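Local coordinates for tryptophane-5-halogenase (Microbispora sp. ATCC PTA-5024, PDB 5UAO), which chlorinates tryptophan at position 5 in the lanthipeptide NAI-107 during its biosynthesis, as a flavin-dependent halogenase that binds FAD, at residues 50-55 / 371-376; 278-283 / 411-416. All coordinates share one frame; numbering follows the deposited sequence.

Interaction 1. Residues 50-55 / 371-376; sequences AKRPWL and SLLPSS
Arg52 and Leu55 meet Leu373 at the turn that follows the helix of a beta-alpha-beta unit, strand 31-35, helix 39-51 and strand 56-61, and illustrate how an arginine can tie one helix end to another far away in sequence. The turn is type I, closed by Leu55 N donating to Arg52 O at 2.9 Å, with the alpha carbon of Arg52 over a face of the Trp54 indole. From it the Arg52 chain runs extended from CG to NE (chi2 -166°, chi3 -170°), carrying the guanidinium to the C-terminal end of helix 358-372. Its firmer bond there goes from NH2 to Val370 O; the one from NH2 to Leu373 O, 3.1 Å, is weak and bent to 122° at the hydrogen. Leu373 CB lies over one guanidinium face, 3.9 Å from Arg52 NH2, while Ser371 O lies near the plane at the edge. The positive charge would be expected to suit these carbonyls at a helix end. The leucines reach tip to tip, Leu55 CD1 to Leu373 CD2 at 4.1 Å. Leu372 packs on Leu434 of the second subunit. An arginine thus reaches carbonyls at a helix end from the beta-alpha-beta unit of a Rossmann-type dinucleotide-binding fold.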
ATOM      1  N   ALA A  50      -7.185  14.532 -24.232  1.00 35.57           N
ATOM      2  CA  ALA A  50      -7.636  15.432 -23.159  1.00 33.40           C
ATOM      3  C   ALA A  50      -6.464  15.964 -22.392  1.00 36.45           C
ATOM      4  O   ALA A  50      -6.415  17.133 -22.074  1.00 35.27           O
ATOM      5  CB  ALA A  50      -8.519  14.705 -22.155  1.00 31.81           C
ATOM      6  N   LYS A  51      -5.508  15.097 -22.075  1.00 32.70           N
ATOM      7  CA  LYS A  51      -4.432  15.499 -21.191  1.00 33.94           C
ATOM      8  C   LYS A  51      -3.167  15.929 -21.901  1.00 36.34           C
ATOM      9  O   LYS A  51      -2.370  16.618 -21.271  1.00 42.08           O
ATOM     10  CB  LYS A  51      -4.107  14.401 -20.206  1.00 35.27           C
ATOM     11  CG  LYS A  51      -5.254  13.983 -19.314  1.00 38.60           C
ATOM     12  CD  LYS A  51      -5.770  15.068 -18.387  1.00 38.34           C
ATOM     13  CE  LYS A  51      -6.942  14.505 -17.641  1.00 41.83           C
ATOM     14  NZ  LYS A  51      -7.740  15.512 -16.927  1.00 44.17           N
ATOM     15  N   ARG A  52      -2.980  15.556 -23.182  1.00 34.12           N
ATOM     16  CA  ARG A  52      -1.788  15.872 -23.961  1.00 33.99           C
ATOM     17  C   ARG A  52      -2.251  16.333 -25.334  1.00 33.78           C
ATOM     18  O   ARG A  52      -2.017  15.669 -26.343  1.00 33.56           O
ATOM     19  CB  ARG A  52      -0.894  14.637 -24.098  1.00 37.23           C
ATOM     20  CG  ARG A  52      -0.315  14.234 -22.772  1.00 38.04           C
ATOM     21  CD  ARG A  52       0.789  13.270 -22.966  1.00 42.91           C
ATOM     22  NE  ARG A  52       1.209  12.679 -21.712  1.00 42.22           N
ATOM     23  CZ  ARG A  52       2.466  12.580 -21.328  1.00 43.51           C
ATOM     24  NH1 ARG A  52       3.463  13.010 -22.111  1.00 49.73           N
ATOM     25  NH2 ARG A  52       2.740  12.007 -20.190  1.00 43.28           N
ATOM     26  N   PRO A  53      -2.986  17.465 -25.378  1.00 35.54           N
ATOM     27  CA  PRO A  53      -3.679  17.803 -26.597  1.00 30.59           C
ATOM     28  C   PRO A  53      -2.775  18.137 -27.741  1.00 29.98           C
ATOM     29  O   PRO A  53      -3.203  18.087 -28.882  1.00 37.92           O
ATOM     30  CB  PRO A  53      -4.515  19.033 -26.179  1.00 35.56           C
ATOM     31  CG  PRO A  53      -3.866  19.526 -24.950  1.00 37.01           C
ATOM     32  CD  PRO A  53      -3.487  18.284 -24.258  1.00 36.88           C
ATOM     33  N   TRP A  54      -1.528  18.419 -27.468  1.00 28.96           N
ATOM     34  CA  TRP A  54      -0.537  18.581 -28.531  1.00 34.79           C
ATOM     35  C   TRP A  54      -0.213  17.282 -29.318  1.00 37.68           C
ATOM     36  O   TRP A  54       0.365  17.365 -30.390  1.00 35.56           O
ATOM     37  CB  TRP A  54       0.784  19.145 -27.972  1.00 34.61           C
ATOM     38  CG  TRP A  54       1.349  18.363 -26.899  1.00 37.28           C
ATOM     39  CD1 TRP A  54       2.261  17.350 -27.009  1.00 35.45           C
ATOM     40  CD2 TRP A  54       1.043  18.498 -25.502  1.00 37.79           C
ATOM     41  NE1 TRP A  54       2.516  16.829 -25.743  1.00 40.19           N
ATOM     42  CE2 TRP A  54       1.801  17.541 -24.811  1.00 37.02           C
ATOM     43  CE3 TRP A  54       0.208  19.357 -24.770  1.00 45.58           C
ATOM     44  CZ2 TRP A  54       1.758  17.409 -23.411  1.00 41.20           C
ATOM     45  CZ3 TRP A  54       0.144  19.213 -23.368  1.00 47.74           C
ATOM     46  CH2 TRP A  54       0.923  18.249 -22.713  1.00 42.49           C
ATOM     47  N   LEU A  55      -0.534  16.106 -28.774  1.00 33.92           N
ATOM     48  CA  LEU A  55      -0.239  14.884 -29.500  1.00 34.54           C
ATOM     49  C   LEU A  55      -1.121  14.713 -30.707  1.00 35.81           C
ATOM     50  O   LEU A  55      -2.290  15.054 -30.711  1.00 32.30           O
ATOM     51  CB  LEU A  55      -0.423  13.679 -28.627  1.00 34.80           C
ATOM     52  CG  LEU A  55       0.548  13.559 -27.503  1.00 34.33           C
ATOM     53  CD1 LEU A  55       0.199  12.280 -26.743  1.00 34.52           C
ATOM     54  CD2 LEU A  55       1.957  13.592 -28.031  1.00 35.22           C
ATOM     55  N   SER A 371      -0.037   9.537 -17.610  1.00 28.46           N
ATOM     56  CA  SER A 371       0.925  10.121 -16.704  1.00 31.25           C
ATOM     57  C   SER A 371       2.363   9.857 -17.034  1.00 33.11           C
ATOM     58  O   SER A 371       3.191  10.668 -16.705  1.00 29.87           O
ATOM     59  CB  SER A 371       0.757   9.473 -15.317  1.00 31.53           C
ATOM     60  OG  SER A 371      -0.486   9.799 -14.800  1.00 39.07           O
ATOM     61  N   LEU A 372       2.683   8.638 -17.484  1.00 31.66           N
ATOM     62  CA  LEU A 372       4.048   8.209 -17.594  1.00 29.15           C
ATOM     63  C   LEU A 372       4.668   8.239 -19.008  1.00 31.28           C
ATOM     64  O   LEU A 372       5.873   8.038 -19.145  1.00 30.96           O
ATOM     65  CB  LEU A 372       4.222   6.813 -16.992  1.00 27.50           C
ATOM     66  CG  LEU A 372       3.935   6.632 -15.512  1.00 30.79           C
ATOM     67  CD1 LEU A 372       4.351   5.218 -15.094  1.00 32.02           C
ATOM     68  CD2 LEU A 372       4.630   7.655 -14.659  1.00 31.96           C
ATOM     69  N   LEU A 373       3.866   8.488 -20.033  1.00 33.90           N
ATOM     70  CA  LEU A 373       4.343   8.489 -21.430  1.00 32.81           C
ATOM     71  C   LEU A 373       5.485   9.499 -21.542  1.00 35.05           C
ATOM     72  O   LEU A 373       5.325  10.632 -21.136  1.00 34.30           O
ATOM     73  CB  LEU A 373       3.220   8.826 -22.363  1.00 32.04           C
ATOM     74  CG  LEU A 373       3.587   8.918 -23.879  1.00 35.50           C
ATOM     75  CD1 LEU A 373       3.854   7.539 -24.446  1.00 38.79           C
ATOM     76  CD2 LEU A 373       2.484   9.597 -24.661  1.00 35.61           C
ATOM     77  N   PRO A 374       6.665   9.073 -22.019  1.00 36.24           N
ATOM     78  CA  PRO A 374       7.719  10.079 -22.139  1.00 38.56           C
ATOM     79  C   PRO A 374       7.423  11.142 -23.184  1.00 37.08           C
ATOM     80  O   PRO A 374       6.655  10.919 -24.089  1.00 39.34           O
ATOM     81  CB  PRO A 374       8.951   9.267 -22.535  1.00 38.01           C
ATOM     82  CG  PRO A 374       8.646   7.854 -22.103  1.00 43.56           C
ATOM     83  CD  PRO A 374       7.170   7.708 -22.294  1.00 38.04           C
ATOM     84  N   SER A 375       8.046  12.289 -23.030  1.00 37.46           N
ATOM     85  CA  SER A 375       7.996  13.376 -24.000  1.00 41.73           C
ATOM     86  C   SER A 375       8.862  13.094 -25.204  1.00 41.41           C
ATOM     87  O   SER A 375       8.656  13.703 -26.239  1.00 42.10           O
ATOM     88  CB  SER A 375       8.587  14.644 -23.414  1.00 46.76           C
ATOM     89  OG  SER A 375       7.980  14.940 -22.194  1.00 52.44           O
ATOM     90  N   SER A 376       9.844  12.211 -25.055  1.00 40.34           N
ATOM     91  CA  SER A 376      10.822  11.986 -26.103  1.00 51.35           C
ATOM     92  C   SER A 376      11.532  10.633 -25.928  1.00 51.78           C
ATOM     93  O   SER A 376      11.549  10.065 -24.831  1.00 45.27           O
ATOM     94  CB  SER A 376      11.860  13.140 -26.132  1.00 55.33           C
ATOM     95  OG  SER A 376      12.960  12.867 -25.279  1.00 59.10           O
TER

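Interaction 2. Residues 278-283 / 411-416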
ATOM      1  N   THR A 278     -26.298 -17.750  -9.192  1.00 21.93           N
ATOM      2  CA  THR A 278     -25.574 -19.022  -9.316  1.00 22.13           C
ATOM      3  C   THR A 278     -26.366 -19.924 -10.295  1.00 25.03           C
ATOM      4  O   THR A 278     -27.590 -19.965 -10.220  1.00 22.93           O
ATOM      5  CB  THR A 278     -25.462 -19.696  -7.984  1.00 20.85           C
ATOM      6  OG1 THR A 278     -24.728 -18.891  -7.054  1.00 22.94           O
ATOM      7  CG2 THR A 278     -24.672 -21.037  -8.062  1.00 22.82           C
ATOM      8  N   MET A 279     -25.643 -20.618 -11.188  1.00 22.90           N
ATOM      9  CA  MET A 279     -26.183 -21.442 -12.229  1.00 23.17           C
ATOM     10  C   MET A 279     -25.464 -22.806 -12.094  1.00 22.88           C
ATOM     11  O   MET A 279     -24.587 -22.973 -11.238  1.00 23.98           O
ATOM     12  CB  MET A 279     -25.905 -20.841 -13.616  1.00 22.70           C
ATOM     13  CG  MET A 279     -26.503 -19.433 -13.886  1.00 23.13           C
ATOM     14  SD  MET A 279     -28.303 -19.532 -13.992  1.00 26.33           S
ATOM     15  CE  MET A 279     -28.467 -19.973 -15.705  1.00 24.96           C
ATOM     16  N   ASN A 280     -25.892 -23.781 -12.869  1.00 22.96           N
ATOM     17  CA  ASN A 280     -25.385 -25.156 -12.648  1.00 26.33           C
ATOM     18  C   ASN A 280     -23.900 -25.310 -12.951  1.00 24.82           C
ATOM     19  O   ASN A 280     -23.206 -26.120 -12.327  1.00 28.34           O
ATOM     20  CB  ASN A 280     -26.197 -26.162 -13.475  1.00 25.74           C
ATOM     21  CG  ASN A 280     -27.650 -26.316 -12.972  1.00 26.16           C
ATOM     22  OD1 ASN A 280     -27.930 -26.078 -11.823  1.00 27.48           O
ATOM     23  ND2 ASN A 280     -28.553 -26.759 -13.857  1.00 25.80           N
ATOM     24  N   ALA A 281     -23.431 -24.559 -13.932  1.00 26.08           N
ATOM     25  CA  ALA A 281     -22.027 -24.640 -14.371  1.00 24.72           C
ATOM     26  C   ALA A 281     -21.375 -23.258 -14.452  1.00 25.51           C
ATOM     27  O   ALA A 281     -20.499 -23.030 -15.319  1.00 24.52           O
ATOM     28  CB  ALA A 281     -22.017 -25.300 -15.723  1.00 27.27           C
ATOM     29  N   GLY A 282     -21.713 -22.351 -13.516  1.00 22.93           N
ATOM     30  CA  GLY A 282     -21.211 -20.975 -13.545  1.00 23.11           C
ATOM     31  C   GLY A 282     -22.238 -20.043 -12.950  1.00 22.99           C
ATOM     32  O   GLY A 282     -22.846 -20.385 -11.923  1.00 25.18           O
ATOM     33  N   TRP A 283     -22.446 -18.893 -13.592  1.00 22.78           N
ATOM     34  CA  TRP A 283     -23.361 -17.913 -13.005  1.00 21.66           C
ATOM     35  C   TRP A 283     -23.849 -16.985 -14.099  1.00 21.84           C
ATOM     36  O   TRP A 283     -23.213 -16.866 -15.163  1.00 21.42           O
ATOM     37  CB  TRP A 283     -22.622 -17.118 -11.864  1.00 22.46           C
ATOM     38  CG  TRP A 283     -21.470 -16.249 -12.382  1.00 22.34           C
ATOM     39  CD1 TRP A 283     -20.216 -16.662 -12.695  1.00 23.81           C
ATOM     40  CD2 TRP A 283     -21.526 -14.860 -12.766  1.00 22.23           C
ATOM     41  NE1 TRP A 283     -19.475 -15.620 -13.212  1.00 25.21           N
ATOM     42  CE2 TRP A 283     -20.253 -14.501 -13.246  1.00 22.43           C
ATOM     43  CE3 TRP A 283     -22.519 -13.849 -12.644  1.00 24.44           C
ATOM     44  CZ2 TRP A 283     -19.949 -13.204 -13.673  1.00 25.52           C
ATOM     45  CZ3 TRP A 283     -22.212 -12.567 -13.046  1.00 23.22           C
ATOM     46  CH2 TRP A 283     -20.933 -12.246 -13.545  1.00 22.00           C
ATOM     47  N   LEU A 411     -25.308 -24.696  -4.727  1.00 29.87           N
ATOM     48  CA  LEU A 411     -25.775 -25.786  -5.598  1.00 30.74           C
ATOM     49  C   LEU A 411     -24.907 -27.040  -5.461  1.00 33.93           C
ATOM     50  O   LEU A 411     -23.733 -26.939  -5.136  1.00 33.36           O
ATOM     51  CB  LEU A 411     -25.849 -25.345  -7.063  1.00 27.43           C
ATOM     52  CG  LEU A 411     -26.820 -24.213  -7.380  1.00 26.98           C
ATOM     53  CD1 LEU A 411     -26.830 -23.980  -8.906  1.00 27.37           C
ATOM     54  CD2 LEU A 411     -28.212 -24.482  -6.865  1.00 31.32           C
ATOM     55  N   ASP A 412     -25.487 -28.210  -5.679  1.00 36.16           N
ATOM     56  CA  ASP A 412     -24.719 -29.490  -5.543  1.00 40.11           C
ATOM     57  C   ASP A 412     -24.351 -30.168  -6.898  1.00 39.81           C
ATOM     58  O   ASP A 412     -24.222 -31.390  -7.003  1.00 54.09           O
ATOM     59  CB  ASP A 412     -25.443 -30.457  -4.570  1.00 46.44           C
ATOM     60  CG  ASP A 412     -25.281 -30.048  -3.064  1.00 65.89           C
ATOM     61  OD1 ASP A 412     -24.391 -29.230  -2.711  1.00 80.25           O
ATOM     62  OD2 ASP A 412     -26.051 -30.546  -2.205  1.00 78.56           O
ATOM     63  N   THR A 413     -24.057 -29.367  -7.890  1.00 34.31           N
ATOM     64  CA  THR A 413     -23.758 -29.835  -9.244  1.00 29.16           C
ATOM     65  C   THR A 413     -22.255 -30.169  -9.341  1.00 29.88           C
ATOM     66  O   THR A 413     -21.469 -29.716  -8.525  1.00 32.70           O
ATOM     67  CB  THR A 413     -24.081 -28.747 -10.290  1.00 31.89           C
ATOM     68  OG1 THR A 413     -23.224 -27.616 -10.057  1.00 30.98           O
ATOM     69  CG2 THR A 413     -25.578 -28.332 -10.248  1.00 32.61           C
ATOM     70  N   PRO A 414     -21.859 -30.972 -10.345  1.00 32.68           N
ATOM     71  CA  PRO A 414     -20.436 -31.364 -10.427  1.00 34.77           C
ATOM     72  C   PRO A 414     -19.532 -30.119 -10.592  1.00 31.90           C
ATOM     73  O   PRO A 414     -18.489 -30.055  -9.940  1.00 28.91           O
ATOM     74  CB  PRO A 414     -20.379 -32.310 -11.639  1.00 35.97           C
ATOM     75  CG  PRO A 414     -21.791 -32.791 -11.852  1.00 34.28           C
ATOM     76  CD  PRO A 414     -22.677 -31.629 -11.385  1.00 36.15           C
ATOM     77  N   PHE A 415     -19.949 -29.117 -11.386  1.00 32.93           N
ATOM     78  CA  PHE A 415     -19.184 -27.834 -11.438  1.00 28.39           C
ATOM     79  C   PHE A 415     -18.970 -27.239 -10.050  1.00 26.63           C
ATOM     80  O   PHE A 415     -17.829 -26.862  -9.715  1.00 28.14           O
ATOM     81  CB  PHE A 415     -19.802 -26.807 -12.374  1.00 28.15           C
ATOM     82  CG  PHE A 415     -19.096 -25.495 -12.337  1.00 27.17           C
ATOM     83  CD1 PHE A 415     -17.990 -25.282 -13.132  1.00 31.73           C
ATOM     84  CD2 PHE A 415     -19.467 -24.501 -11.449  1.00 27.75           C
ATOM     85  CE1 PHE A 415     -17.286 -24.089 -13.054  1.00 30.35           C
ATOM     86  CE2 PHE A 415     -18.806 -23.271 -11.419  1.00 29.41           C
ATOM     87  CZ  PHE A 415     -17.698 -23.073 -12.223  1.00 31.35           C
ATOM     88  N   TRP A 416     -19.999 -27.180  -9.197  1.00 24.71           N
ATOM     89  CA  TRP A 416     -19.895 -26.484  -7.957  1.00 25.29           C
ATOM     90  C   TRP A 416     -19.199 -27.288  -6.895  1.00 28.07           C
ATOM     91  O   TRP A 416     -18.440 -26.750  -6.086  1.00 24.53           O
ATOM     92  CB  TRP A 416     -21.237 -25.909  -7.480  1.00 27.95           C
ATOM     93  CG  TRP A 416     -21.547 -24.566  -8.217  1.00 23.89           C
ATOM     94  CD1 TRP A 416     -22.459 -24.370  -9.174  1.00 25.27           C
ATOM     95  CD2 TRP A 416     -20.845 -23.310  -8.068  1.00 24.64           C
ATOM     96  NE1 TRP A 416     -22.402 -23.086  -9.646  1.00 26.14           N
ATOM     97  CE2 TRP A 416     -21.399 -22.419  -8.989  1.00 24.46           C
ATOM     98  CE3 TRP A 416     -19.779 -22.877  -7.275  1.00 23.96           C
ATOM     99  CZ2 TRP A 416     -20.920 -21.111  -9.153  1.00 24.95           C
ATOM    100  CZ3 TRP A 416     -19.307 -21.560  -7.412  1.00 22.42           C
ATOM    101  CH2 TRP A 416     -19.906 -20.694  -8.357  1.00 21.91           C
TER
HETATM  102  O   HOH W   1     -22.062 -28.909 -13.248  1.00 33.13           O
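Asn280, Trp416 and Leu411 bury the most surface where the hairpin turn between strands 274-279 and 282-288 meets the start of helix 414-422. Asn280 works chiefly through its backbone carbonyl. Thr413 OG1 donates to Asn280 O at 2.7 Å, lying in the carbonyl plane on a lone pair, and a water joins the same oxygen to Phe415 N in the first turn of the helix. Thr413 holds its hydroxyl between its own backbone N and carbonyl carbon (chi1 64°); from there OG1 also accepts a weak bond from Trp416 N, so one hydroxyl both caps the helix and holds the turn. Its methyl CG2 faces the Asn280 amide, 3.6 Å from OD1, the two side chains crossing at about a right angle.

Trp416 turns its indole edge to the carbonyls of Met279 and Gly282 and a face to Thr278. NE1 donates to Met279 O at 2.7 Å, almost in the ring plane and nearly in line with the C=O, though the bond bends to 142° at the hydrogen; Gly282 O sits at the same rim, 3.5 Å from Trp416 CZ2. Phe415 CE2 lies over the centre of one indole face and Thr278 CG2 lies over the opposite face, offset toward the rim, which helps fix the ring's rotation. Leu411 completes the grip: its CD1 approaches Met279 O to 3.4 Å and also touches Thr278 CG2.

The Phe415 ring turns a face to the Ala281-Gly282 peptide, whose Gly282 N is buried without a polar partner, 3.7 Å from Phe415 CE2. Tyr405 of helix 383-406 touches Phe415 and meets Trp416 ring to ring, planes about 15° apart. Hairpin closure comes from Met279 N to Gly282 O, and the whole is a beta-hairpin turn docked on a threonine N-cap.

In the fold
Both contacts are largely buried, yet they sit on opposite sides of the chain's centre, with their own centres 47 Å apart and no shared helix or strand. Interaction 1 joins the end of one helix to the turn after another, beside the second subunit; interaction 2 joins a hairpin of the mixed seven-stranded sheet to a helix start, touched by no other chain. Helix ends thus set the chemistry in complementary ways: carbonyls at a C-terminus receive a cationic arginine, whereas amides at an N-terminus are met by a hydroxyl and a water. Interaction 2 buries roughly twice the area and adds aromatic faces, while interaction 1 relies on one long side chain and a leucine pair.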